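Local atomic coordinates of acyl-CoA dehydrogenase (Mycobacterium thermoresistibile, PDB entry 3PFD), a protein that catalyses the flavin-dependent oxidation of saturated acyl-CoA thioesters to 2,3-dehydroacyl-CoA, passing the electrons to an acceptor. Residues C[138-143]-C[149-154]; C[177-182]-C[223-228]; C[183-188]-C[193-198]. All coordinates share one frame; numbering follows the deposited sequence.

All three contacts belong to the beta-rich middle domain, and their chemistry follows their place in it. Interactions 2 and 3 are both buried. Interaction 2 is purely apolar: side chains of strands 178-184 and 222-233 meet where two sheets face each other. Interaction 3 uses the far end of strand 178-184, but pairs it with 194-200 inside one sheet, mainly through backbone hydrogen bonds. Interaction 1, with two exposed residues, lies nearer the surface and relies on a carboxylate from the flavin-binding segment gripping backbone amides of 149-154. The contacts also touch: Arg141 forms a salt bridge with Glu224 of interaction 2, and Thr152 and Ala154 probably exchange backbone hydrogen bonds with Val184 of interaction 3.

Interaction 1 (C[138-143]-C[149-154]); sequences LSEREA and SMRTRA. With FDA (dihydroflavine-adenine dinucleotide), chain B.
Glu140 reaches across to 149-154 with its carboxylate turned so that each oxygen finds a backbone amide. CG stands anti to the carbonyl carbon (chi1 -59°) and the chain beyond it is extended, which carries the acid group to the backbone of Arg151 and Thr152. Glu140 OE1 accepts Arg151 N at 2.7 Å, and Glu140 OE2 accepts Thr152 N at 3.0 Å; both donors arrive on the syn side, though somewhat out of the carboxylate plane. Thr152 OG1 adds a third bond, 2.8 Å to Glu140 OE2, and this donor approaches from above the plane, 62° out of it. Two donors on one oxygen and one on the other should hold the carboxylate against rotation.

The apolar contacts lie beside this grip. Leu138 and Met150 meet at about a right angle, with Leu138 CD1 3.6 Å from Met150 CE, the end of a chain bent at its last torsion. Ala143 CB lies 4.2 Å from Met150 CB. On the exposed side, Glu142 CB sits over one face of the Arg151 guanidinium, 3.8 Å from NH2; the two charged groups themselves are not in contact.

The other side of 138-143 serves the flavin. The backbone N atoms of Leu138 and Ser139 both donate to O2 of the dihydroflavin, while N1, protonated in the dihydroflavin as modelled, donates to Ser139 OG at 2.7 Å. Lys167 makes a salt bridge with Glu140 OE2, giving this buried carboxylate a countercharge and probably favouring its ionised form. The chemistry therefore implies a polar tie, charge-balanced within the domain, fastening the turn next to the flavin-binding residues to the loop residues that lead into strand 153-157.

Interaction 2 (C[177-182]-C[223-228]); sequences TWYTVM and TELYFE
Tyr179 and Leu225 meet between strands of two different sheets, and the tyrosine can be traced outward from its backbone. Its CB points toward 223-228, yet neither CB nor CG is the atom that touches; both remain more than 4.5 Å from Leu225 CD1. With CG anti to the carbonyl carbon (chi1 -70°), CD2 and CE2 are brought to the leucine. Tyr179 CD2 makes the first approach, 3.7 Å from Leu225 CD1. The next atom, Tyr179 CE2, is shared between the two methyls of the leucine, with Leu225 CD2 at 3.9 Å and CD1 equally near. Leu225 CD1 approaches the ring obliquely. At the tip, Tyr179 OH turns to polar company and is hydrogen-bonded to Gly174 N, so the buried hydroxyl is satisfied while these two ring carbons do the packing.

Two residues further along each strand, Val181 and Phe227 repeat the apolar theme. Their side chains come from opposite directions, and the far corner of the phenyl ring meets both branches of the valine: Phe227 CZ is 3.6 Å from Val181 CG2 and 3.8 Å from Val181 CG1. Contact is confined to side chains. The closest alpha carbons, those of Val181 and Leu225, are 10.0 Å apart, a spacing that suits face-to-face packing of sheets rather than pairing within one.

The surrounding strands complete the layer. Val181 also touches Val199 of strand 194-200, and Leu225 packs on Ala137 of strand 134-137, both from the mixed sheet containing strand 178-184. From the antiparallel sheet containing strand 222-233, Phe206 of strand 206-211 brings its ring edge-to-face with Tyr179 and also meets Phe227, binding the two pairs into one aromatic and aliphatic interior.

Interaction 3 (C[183-188]-C[193-198]); sequences AVTDPD and GISAFM
Ala183 pairs with Ser195 as an antiparallel hydrogen-bonded pair. Ala183 N donates to Ser195 O at 3.0 Å, and Ser195 N returns a nearly straight bond to Ala183 O at 2.8 Å (N-H...O angle 172°). The methyl of Ala183 faces the same side of the sheet as Ser195 and lies loosely, obliquely, by the Phe197 ring.

Val184 follows as a non-hydrogen-bonded pair with Ile194, the alpha carbons 4.5 Å apart. Both side chains leave on the other face, where Val184 CG2 meets Ile194 CD1 at 3.9 Å and the two cross at a slant; Met150 touches both of them there.

At Thr185 the strand gives way to the connecting loop. Its backbone N donates to Gly193 O at 2.8 Å, while OG1, lodged between the backbone N and the carbonyl carbon (chi1 44°), is directed to Ser195 OG, 2.8 Å away in a hydroxyl-hydroxyl hydrogen bond. That serine oxygen is also bonded to Gly242 N. The remaining branch, Thr185 CG2, reaches the edge of the Phe197 ring, lying near its plane 3.9 Å from CZ.

Asp186 N is the second backbone donor on Gly193 O, at 3.0 Å, and it arrives in the carbonyl plane on a lone pair. One carbonyl thus ends the ladder by accepting two successive amides. Gly193 CA in turn makes a CA-H...O contact with Asp186 O. Further on, Asp188 N donates back to Asp186 OD1, an Asx turn that shapes the start of the connection.

The bonded and non-bonded pairs mark antiparallel pairing, and because strands 178-184 and 194-200 follow one another in the chain they form a beta hairpin, part of the mixed sheet of the acyl-CoA dehydrogenase middle domain.

Interaction 1 (C[138-143]-C[149-154])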
loop_
_atom_site.group_PDB
_atom_site.type_symbol
_atom_site.label_atom_id
_atom_site.label_comp_id
_atom_site.label_asym_id
_atom_site.label_seq_id
_atom_site.Cartn_x
_atom_site.Cartn_y
_atom_site.Cartn_z
ATOM N N LEU C 138 11.654 -11.855 29.727
ATOM C CA LEU C 138 12.163 -12.849 28.794
ATOM C C LEU C 138 13.397 -12.337 28.042
ATOM O O LEU C 138 14.436 -13.011 28.019
ATOM C CB LEU C 138 11.069 -13.265 27.790
ATOM C CG LEU C 138 11.491 -14.216 26.651
ATOM C CD1 LEU C 138 11.487 -15.650 27.123
ATOM C CD2 LEU C 138 10.550 -14.071 25.443
ATOM N N SER C 139 13.266 -11.155 27.430
ATOM C CA SER C 139 14.279 -10.587 26.530
ATOM C C SER C 139 15.623 -10.243 27.197
ATOM O O SER C 139 15.678 -9.886 28.375
ATOM C CB SER C 139 13.736 -9.317 25.853
ATOM O OG SER C 139 12.502 -9.530 25.163
ATOM N N GLU C 140 16.697 -10.313 26.407
ATOM C CA GLU C 140 18.034 -9.871 26.830
ATOM C C GLU C 140 18.607 -9.082 25.678
ATOM O O GLU C 140 18.026 -9.078 24.582
ATOM C CB GLU C 140 18.952 -11.054 27.217
ATOM C CG GLU C 140 18.376 -11.868 28.336
ATOM C CD GLU C 140 19.196 -13.076 28.713
ATOM O OE1 GLU C 140 20.310 -13.236 28.177
ATOM O OE2 GLU C 140 18.718 -13.862 29.561
ATOM N N ARG C 141 19.728 -8.404 25.910
ATOM C CA ARG C 141 20.306 -7.557 24.860
ATOM C C ARG C 141 20.589 -8.379 23.611
ATOM O O ARG C 141 20.338 -7.915 22.504
ATOM C CB ARG C 141 21.581 -6.833 25.314
ATOM C CG ARG C 141 21.360 -5.681 26.261
ATOM C CD ARG C 141 20.492 -4.546 25.639
ATOM N NE ARG C 141 20.108 -3.617 26.685
ATOM C CZ ARG C 141 19.180 -2.670 26.602
ATOM N NH1 ARG C 141 18.481 -2.492 25.499
ATOM N NH2 ARG C 141 18.943 -1.900 27.659
ATOM N N GLU C 142 21.078 -9.605 23.802
ATOM C CA GLU C 142 21.431 -10.455 22.686
ATOM C C GLU C 142 20.396 -11.552 22.403
ATOM O O GLU C 142 20.610 -12.424 21.583
ATOM C CB GLU C 142 22.838 -11.027 22.897
ATOM C CG GLU C 142 23.915 -9.916 23.216
ATOM C CD GLU C 142 24.072 -8.872 22.088
ATOM O OE1 GLU C 142 24.151 -7.668 22.369
ATOM O OE2 GLU C 142 24.117 -9.281 20.904
ATOM N N ALA C 143 19.246 -11.468 23.054
ATOM C CA ALA C 143 18.174 -12.431 22.824
ATOM C C ALA C 143 16.849 -11.708 22.783
ATOM O O ALA C 143 16.167 -11.566 23.802
ATOM C CB ALA C 143 18.177 -13.540 23.900
ATOM N N SER C 149 18.091 -17.956 22.762
ATOM C CA SER C 149 19.531 -17.811 22.937
ATOM C C SER C 149 19.884 -17.034 24.212
ATOM O O SER C 149 21.014 -16.587 24.378
ATOM C CB SER C 149 20.168 -17.171 21.688
ATOM O OG SER C 149 19.804 -15.811 21.579
ATOM N N MET C 150 18.913 -16.906 25.115
ATOM C CA MET C 150 19.069 -16.158 26.358
ATOM C C MET C 150 20.191 -16.744 27.227
ATOM O O MET C 150 20.493 -17.938 27.136
ATOM C CB MET C 150 17.759 -16.138 27.127
ATOM C CG MET C 150 17.413 -17.479 27.802
ATOM S SD MET C 150 15.887 -17.474 28.753
ATOM C CE MET C 150 14.645 -17.416 27.451
ATOM N N ARG C 151 20.793 -15.898 28.059
ATOM C CA ARG C 151 21.982 -16.270 28.837
ATOM C C ARG C 151 21.776 -16.322 30.353
ATOM O O ARG C 151 22.520 -17.014 31.047
ATOM C CB ARG C 151 23.162 -15.355 28.472
ATOM C CG ARG C 151 23.804 -15.701 27.116
ATOM C CD ARG C 151 24.905 -14.710 26.761
ATOM N NE ARG C 151 25.042 -14.503 25.316
ATOM C CZ ARG C 151 25.675 -13.469 24.756
ATOM N NH1 ARG C 151 26.237 -12.526 25.518
ATOM N NH2 ARG C 151 25.743 -13.373 23.432
ATOM N N THR C 152 20.772 -15.606 30.867
ATOM C CA THR C 152 20.446 -15.645 32.299
ATOM C C THR C 152 20.263 -17.098 32.756
ATOM O O THR C 152 19.554 -17.867 32.093
ATOM C CB THR C 152 19.172 -14.824 32.606
ATOM O OG1 THR C 152 19.405 -13.451 32.265
ATOM C CG2 THR C 152 18.783 -14.927 34.080
ATOM N N ARG C 153 20.920 -17.454 33.868
ATOM C CA ARG C 153 20.996 -18.849 34.347
ATOM C C ARG C 153 20.233 -19.094 35.651
ATOM O O ARG C 153 20.070 -18.187 36.487
ATOM C CB ARG C 153 22.468 -19.305 34.517
ATOM N N ALA C 154 19.773 -20.328 35.819
ATOM C CA ALA C 154 19.193 -20.760 37.086
ATOM C C ALA C 154 19.772 -22.122 37.496
ATOM O O ALA C 154 19.607 -23.107 36.777
ATOM C CB ALA C 154 17.703 -20.807 36.998
HETATM P PA FDA B . 15.852 -8.065 16.878
HETATM O O1A FDA B . 15.408 -9.472 17.173
HETATM O O2A FDA B . 17.317 -7.710 16.842
HETATM O O5B FDA B . 15.185 -7.651 15.470
HETATM C C5B FDA B . 15.747 -6.663 14.601
HETATM C C4B FDA B . 15.022 -6.720 13.248
HETATM O O4B FDA B . 15.296 -7.960 12.587
HETATM C C3B FDA B . 13.502 -6.658 13.410
HETATM O O3B FDA B . 12.969 -5.965 12.272
HETATM C C2B FDA B . 13.082 -8.116 13.345
HETATM O O2B FDA B . 11.737 -8.289 12.889
HETATM C C1B FDA B . 14.080 -8.660 12.348
HETATM N N9A FDA B . 14.243 -10.125 12.444
HETATM C C8A FDA B . 14.821 -10.803 13.452
HETATM N N7A FDA B . 14.793 -12.130 13.171
HETATM C C5A FDA B . 14.182 -12.287 11.971
HETATM C C6A FDA B . 13.866 -13.410 11.189
HETATM N N6A FDA B . 14.180 -14.669 11.625
HETATM N N1A FDA B . 13.240 -13.224 9.995
HETATM C C2A FDA B . 12.927 -11.972 9.591
HETATM N N3A FDA B . 13.220 -10.868 10.313
HETATM C C4A FDA B . 13.840 -11.004 11.514
HETATM N N1 FDA B . 10.495 -8.179 26.330
HETATM C C2 FDA B . 10.271 -8.753 27.552
HETATM O O2 FDA B . 10.867 -9.807 27.902
HETATM N N3 FDA B . 9.401 -8.182 28.413
HETATM C C4 FDA B . 8.740 -7.050 28.081
HETATM O O4 FDA B . 7.965 -6.572 28.927
HETATM C C4X FDA B . 8.931 -6.446 26.821
HETATM N N5 FDA B . 8.375 -5.257 26.515
HETATM C C5X FDA B . 8.950 -4.442 25.614
HETATM C C6 FDA B . 8.728 -3.058 25.640
HETATM C C7 FDA B . 9.405 -2.218 24.737
HETATM C C7M FDA B . 9.160 -0.725 24.756
HETATM C C8 FDA B . 10.266 -2.756 23.790
HETATM C C8M FDA B . 10.999 -1.879 22.790
HETATM C C9 FDA B . 10.476 -4.122 23.758
HETATM C C9A FDA B . 9.835 -4.964 24.672
HETATM N N10 FDA B . 10.242 -6.310 24.794
HETATM C C10 FDA B . 9.834 -7.037 25.945
HETATM C "C1'" FDA B . 11.256 -6.856 23.890
HETATM C "C2'" FDA B . 10.677 -7.180 22.506
HETATM O "O2'" FDA B . 9.823 -8.346 22.505
HETATM C "C3'" FDA B . 11.835 -7.292 21.538
HETATM O "O3'" FDA B . 12.290 -5.951 21.229
HETATM C "C4'" FDA B . 11.445 -8.029 20.242
HETATM O "O4'" FDA B . 11.242 -9.420 20.504
HETATM C "C5'" FDA B . 12.508 -7.892 19.160
HETATM O "O5'" FDA B . 13.799 -8.171 19.718
HETATM P P FDA B . 14.993 -7.121 19.468
HETATM O O1P FDA B . 14.528 -5.773 19.959
HETATM O O2P FDA B . 16.274 -7.714 20.007
HETATM O O3P FDA B . 15.068 -7.015 17.862
#

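Interaction 2 (C[177-182]-C[223-228])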
loop_
_atom_site.group_PDB
_atom_site.type_symbol
_atom_site.label_atom_id
_atom_site.label_comp_id
_atom_site.label_asym_id
_atom_site.label_seq_id
_atom_site.Cartn_x
_atom_site.Cartn_y
_atom_site.Cartn_z
ATOM N N THR C 177 5.492 -6.174 41.365
ATOM C CA THR C 177 5.778 -6.967 42.550
ATOM C C THR C 177 6.271 -8.365 42.148
ATOM O O THR C 177 7.234 -8.879 42.737
ATOM C CB THR C 177 4.515 -7.066 43.443
ATOM O OG1 THR C 177 4.153 -5.758 43.918
ATOM C CG2 THR C 177 4.742 -7.979 44.648
ATOM N N TRP C 178 5.631 -8.950 41.123
ATOM C CA TRP C 178 5.916 -10.308 40.666
ATOM C C TRP C 178 6.409 -10.301 39.231
ATOM O O TRP C 178 5.906 -9.553 38.393
ATOM C CB TRP C 178 4.665 -11.166 40.739
ATOM C CG TRP C 178 4.312 -11.657 42.130
ATOM C CD1 TRP C 178 3.257 -11.257 42.903
ATOM C CD2 TRP C 178 4.995 -12.666 42.873
ATOM N NE1 TRP C 178 3.244 -11.965 44.087
ATOM C CE2 TRP C 178 4.303 -12.831 44.094
ATOM C CE3 TRP C 178 6.134 -13.443 42.628
ATOM C CZ2 TRP C 178 4.726 -13.738 45.084
ATOM C CZ3 TRP C 178 6.552 -14.344 43.608
ATOM C CH2 TRP C 178 5.841 -14.489 44.817
ATOM N N TYR C 179 7.389 -11.151 38.957
ATOM C CA TYR C 179 8.055 -11.181 37.661
ATOM C C TYR C 179 8.153 -12.627 37.231
ATOM O O TYR C 179 8.684 -13.451 37.968
ATOM C CB TYR C 179 9.474 -10.605 37.747
ATOM C CG TYR C 179 9.588 -9.099 37.991
ATOM C CD1 TYR C 179 9.346 -8.550 39.253
ATOM C CD2 TYR C 179 9.984 -8.230 36.966
ATOM C CE1 TYR C 179 9.456 -7.174 39.492
ATOM C CE2 TYR C 179 10.103 -6.833 37.201
ATOM C CZ TYR C 179 9.849 -6.323 38.465
ATOM O OH TYR C 179 9.971 -4.966 38.714
ATOM N N THR C 180 7.662 -12.922 36.029
ATOM C CA THR C 180 7.878 -14.224 35.403
ATOM C C THR C 180 9.198 -14.146 34.639
ATOM O O THR C 180 9.293 -13.467 33.609
ATOM C CB THR C 180 6.700 -14.573 34.471
ATOM O OG1 THR C 180 5.490 -14.588 35.235
ATOM C CG2 THR C 180 6.881 -15.917 33.766
ATOM N N VAL C 181 10.220 -14.818 35.160
ATOM C CA VAL C 181 11.558 -14.768 34.563
ATOM C C VAL C 181 11.925 -16.106 33.914
ATOM O O VAL C 181 11.753 -17.178 34.525
ATOM C CB VAL C 181 12.635 -14.396 35.623
ATOM C CG1 VAL C 181 13.998 -14.223 34.966
ATOM C CG2 VAL C 181 12.250 -13.131 36.397
ATOM N N MET C 182 12.414 -16.064 32.671
ATOM C CA MET C 182 12.980 -17.284 32.084
ATOM C C MET C 182 14.479 -17.265 32.187
ATOM O O MET C 182 15.110 -16.228 31.977
ATOM C CB MET C 182 12.614 -17.527 30.617
ATOM C CG MET C 182 11.378 -16.906 30.084
ATOM S SD MET C 182 9.837 -17.372 30.867
ATOM C CE MET C 182 9.363 -15.776 31.458
ATOM N N THR C 223 12.694 -1.264 31.656
ATOM C CA THR C 223 13.925 -1.364 32.445
ATOM C C THR C 223 14.755 -2.616 32.214
ATOM O O THR C 223 14.249 -3.651 31.787
ATOM C CB THR C 223 13.645 -1.280 33.985
ATOM O OG1 THR C 223 13.032 -2.492 34.448
ATOM C CG2 THR C 223 12.741 -0.101 34.307
ATOM N N GLU C 224 16.046 -2.497 32.503
ATOM C CA GLU C 224 16.882 -3.656 32.716
ATOM C C GLU C 224 16.570 -4.279 34.093
ATOM O O GLU C 224 16.001 -3.624 34.966
ATOM C CB GLU C 224 18.365 -3.282 32.592
ATOM C CG GLU C 224 18.818 -2.866 31.186
ATOM C CD GLU C 224 20.242 -2.267 31.148
ATOM O OE1 GLU C 224 20.946 -2.210 32.195
ATOM O OE2 GLU C 224 20.666 -1.854 30.052
ATOM N N LEU C 225 16.918 -5.553 34.266
ATOM C CA LEU C 225 16.774 -6.236 35.551
ATOM C C LEU C 225 18.045 -7.004 35.834
ATOM O O LEU C 225 18.598 -7.596 34.926
ATOM C CB LEU C 225 15.609 -7.227 35.528
ATOM C CG LEU C 225 14.172 -6.759 35.284
ATOM C CD1 LEU C 225 13.279 -8.001 35.288
ATOM C CD2 LEU C 225 13.687 -5.693 36.288
ATOM N N TYR C 226 18.508 -7.002 37.086
ATOM C CA TYR C 226 19.723 -7.752 37.426
ATOM C C TYR C 226 19.455 -8.843 38.459
ATOM O O TYR C 226 18.741 -8.635 39.430
ATOM C CB TYR C 226 20.885 -6.830 37.862
ATOM C CG TYR C 226 21.002 -5.560 37.024
ATOM C CD1 TYR C 226 21.399 -5.606 35.680
ATOM C CD2 TYR C 226 20.685 -4.320 37.579
ATOM C CE1 TYR C 226 21.474 -4.448 34.911
ATOM C CE2 TYR C 226 20.765 -3.153 36.827
ATOM C CZ TYR C 226 21.154 -3.225 35.495
ATOM O OH TYR C 226 21.213 -2.055 34.768
ATOM N N PHE C 227 20.036 -10.009 38.218
ATOM C CA PHE C 227 19.986 -11.118 39.159
ATOM C C PHE C 227 21.438 -11.443 39.564
ATOM O O PHE C 227 22.270 -11.821 38.732
ATOM C CB PHE C 227 19.243 -12.326 38.539
ATOM C CG PHE C 227 17.862 -11.985 37.994
ATOM C CD1 PHE C 227 16.723 -12.192 38.757
ATOM C CD2 PHE C 227 17.713 -11.434 36.720
ATOM C CE1 PHE C 227 15.451 -11.870 38.254
ATOM C CE2 PHE C 227 16.442 -11.101 36.213
ATOM C CZ PHE C 227 15.317 -11.315 36.979
ATOM N N GLU C 228 21.739 -11.225 40.842
ATOM C CA GLU C 228 23.076 -11.440 41.382
ATOM C C GLU C 228 22.971 -12.396 42.574
ATOM O O GLU C 228 22.500 -12.021 43.650
ATOM C CB GLU C 228 23.713 -10.096 41.776
ATOM C CG GLU C 228 25.009 -10.190 42.589
ATOM C CD GLU C 228 26.190 -10.707 41.781
ATOM O OE1 GLU C 228 26.367 -10.253 40.628
ATOM O OE2 GLU C 228 26.944 -11.571 42.301
#

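Interaction 3 (C[183-188]-C[193-198])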
loop_
_atom_site.group_PDB
_atom_site.type_symbol
_atom_site.label_atom_id
_atom_site.label_comp_id
_atom_site.label_asym_id
_atom_site.label_seq_id
_atom_site.Cartn_x
_atom_site.Cartn_y
_atom_site.Cartn_z
ATOM N N ALA C 183 15.045 -18.431 32.484
ATOM C CA ALA C 183 16.475 -18.588 32.604
ATOM C C ALA C 183 16.857 -20.009 32.208
ATOM O O ALA C 183 16.025 -20.913 32.248
ATOM C CB ALA C 183 16.925 -18.271 34.020
ATOM N N VAL C 184 18.101 -20.178 31.782
ATOM C CA VAL C 184 18.650 -21.456 31.377
ATOM C C VAL C 184 18.887 -22.339 32.601
ATOM O O VAL C 184 19.536 -21.926 33.569
ATOM C CB VAL C 184 19.962 -21.246 30.620
ATOM C CG1 VAL C 184 20.551 -22.570 30.135
ATOM C CG2 VAL C 184 19.727 -20.299 29.434
ATOM N N THR C 185 18.309 -23.530 32.584
ATOM C CA THR C 185 18.659 -24.537 33.586
ATOM C C THR C 185 19.654 -25.547 33.009
ATOM O O THR C 185 20.387 -26.182 33.747
ATOM C CB THR C 185 17.421 -25.232 34.178
ATOM O OG1 THR C 185 16.498 -25.573 33.128
ATOM C CG2 THR C 185 16.742 -24.290 35.179
ATOM N N ASP C 186 19.688 -25.672 31.684
ATOM C CA ASP C 186 20.664 -26.543 31.026
ATOM C C ASP C 186 21.056 -26.033 29.639
ATOM O O ASP C 186 20.295 -26.187 28.666
ATOM C CB ASP C 186 20.189 -27.998 30.962
ATOM C CG ASP C 186 21.311 -28.964 30.586
ATOM O OD1 ASP C 186 22.299 -28.538 29.952
ATOM O OD2 ASP C 186 21.189 -30.157 30.897
ATOM N N PRO C 187 22.251 -25.414 29.557
ATOM C CA PRO C 187 22.828 -24.832 28.345
ATOM C C PRO C 187 22.901 -25.817 27.185
ATOM O O PRO C 187 22.804 -25.406 26.036
ATOM C CB PRO C 187 24.238 -24.431 28.787
ATOM C CG PRO C 187 24.116 -24.187 30.261
ATOM C CD PRO C 187 23.073 -25.137 30.757
ATOM N N ASP C 188 23.076 -27.094 27.521
ATOM C CA ASP C 188 23.140 -28.211 26.585
ATOM C C ASP C 188 21.828 -28.572 25.909
ATOM O O ASP C 188 21.836 -29.247 24.892
ATOM C CB ASP C 188 23.579 -29.472 27.339
ATOM C CG ASP C 188 25.024 -29.813 27.125
ATOM O OD1 ASP C 188 25.293 -30.996 26.841
ATOM O OD2 ASP C 188 25.891 -28.925 27.247
ATOM N N GLY C 193 16.109 -26.587 27.477
ATOM C CA GLY C 193 16.844 -26.367 28.719
ATOM C C GLY C 193 16.550 -25.022 29.332
ATOM O O GLY C 193 17.325 -24.532 30.140
ATOM N N ILE C 194 15.413 -24.426 28.959
ATOM C CA ILE C 194 14.942 -23.171 29.573
ATOM C C ILE C 194 13.876 -23.456 30.619
ATOM O O ILE C 194 12.994 -24.271 30.391
ATOM C CB ILE C 194 14.339 -22.170 28.527
ATOM C CG1 ILE C 194 15.296 -21.927 27.354
ATOM C CG2 ILE C 194 13.869 -20.852 29.194
ATOM C CD1 ILE C 194 16.379 -20.975 27.602
ATOM N N SER C 195 13.940 -22.761 31.746
ATOM C CA SER C 195 12.862 -22.842 32.716
ATOM C C SER C 195 12.260 -21.471 33.044
ATOM O O SER C 195 12.826 -20.428 32.711
ATOM C CB SER C 195 13.317 -23.583 33.981
ATOM O OG SER C 195 13.818 -24.857 33.635
ATOM N N ALA C 196 11.102 -21.492 33.696
ATOM C CA ALA C 196 10.394 -20.264 34.061
ATOM C C ALA C 196 10.128 -20.228 35.569
ATOM O O ALA C 196 9.730 -21.244 36.156
ATOM C CB ALA C 196 9.099 -20.150 33.269
ATOM N N PHE C 197 10.353 -19.054 36.175
ATOM C CA PHE C 197 10.251 -18.861 37.622
ATOM C C PHE C 197 9.501 -17.588 37.996
ATOM O O PHE C 197 9.570 -16.564 37.287
ATOM C CB PHE C 197 11.642 -18.767 38.258
ATOM C CG PHE C 197 12.571 -19.883 37.876
ATOM C CD1 PHE C 197 12.687 -21.019 38.684
ATOM C CD2 PHE C 197 13.344 -19.798 36.711
ATOM C CE1 PHE C 197 13.568 -22.059 38.333
ATOM C CE2 PHE C 197 14.212 -20.838 36.337
ATOM C CZ PHE C 197 14.327 -21.965 37.142
ATOM N N MET C 198 8.803 -17.640 39.128
ATOM C CA MET C 198 8.187 -16.436 39.694
ATOM C C MET C 198 9.156 -15.809 40.674
ATOM O O MET C 198 9.551 -16.439 41.668
ATOM C CB MET C 198 6.867 -16.746 40.404
ATOM C CG MET C 198 5.753 -17.249 39.502
ATOM S SD MET C 198 5.412 -16.260 38.027
ATOM C CE MET C 198 5.035 -14.627 38.705
#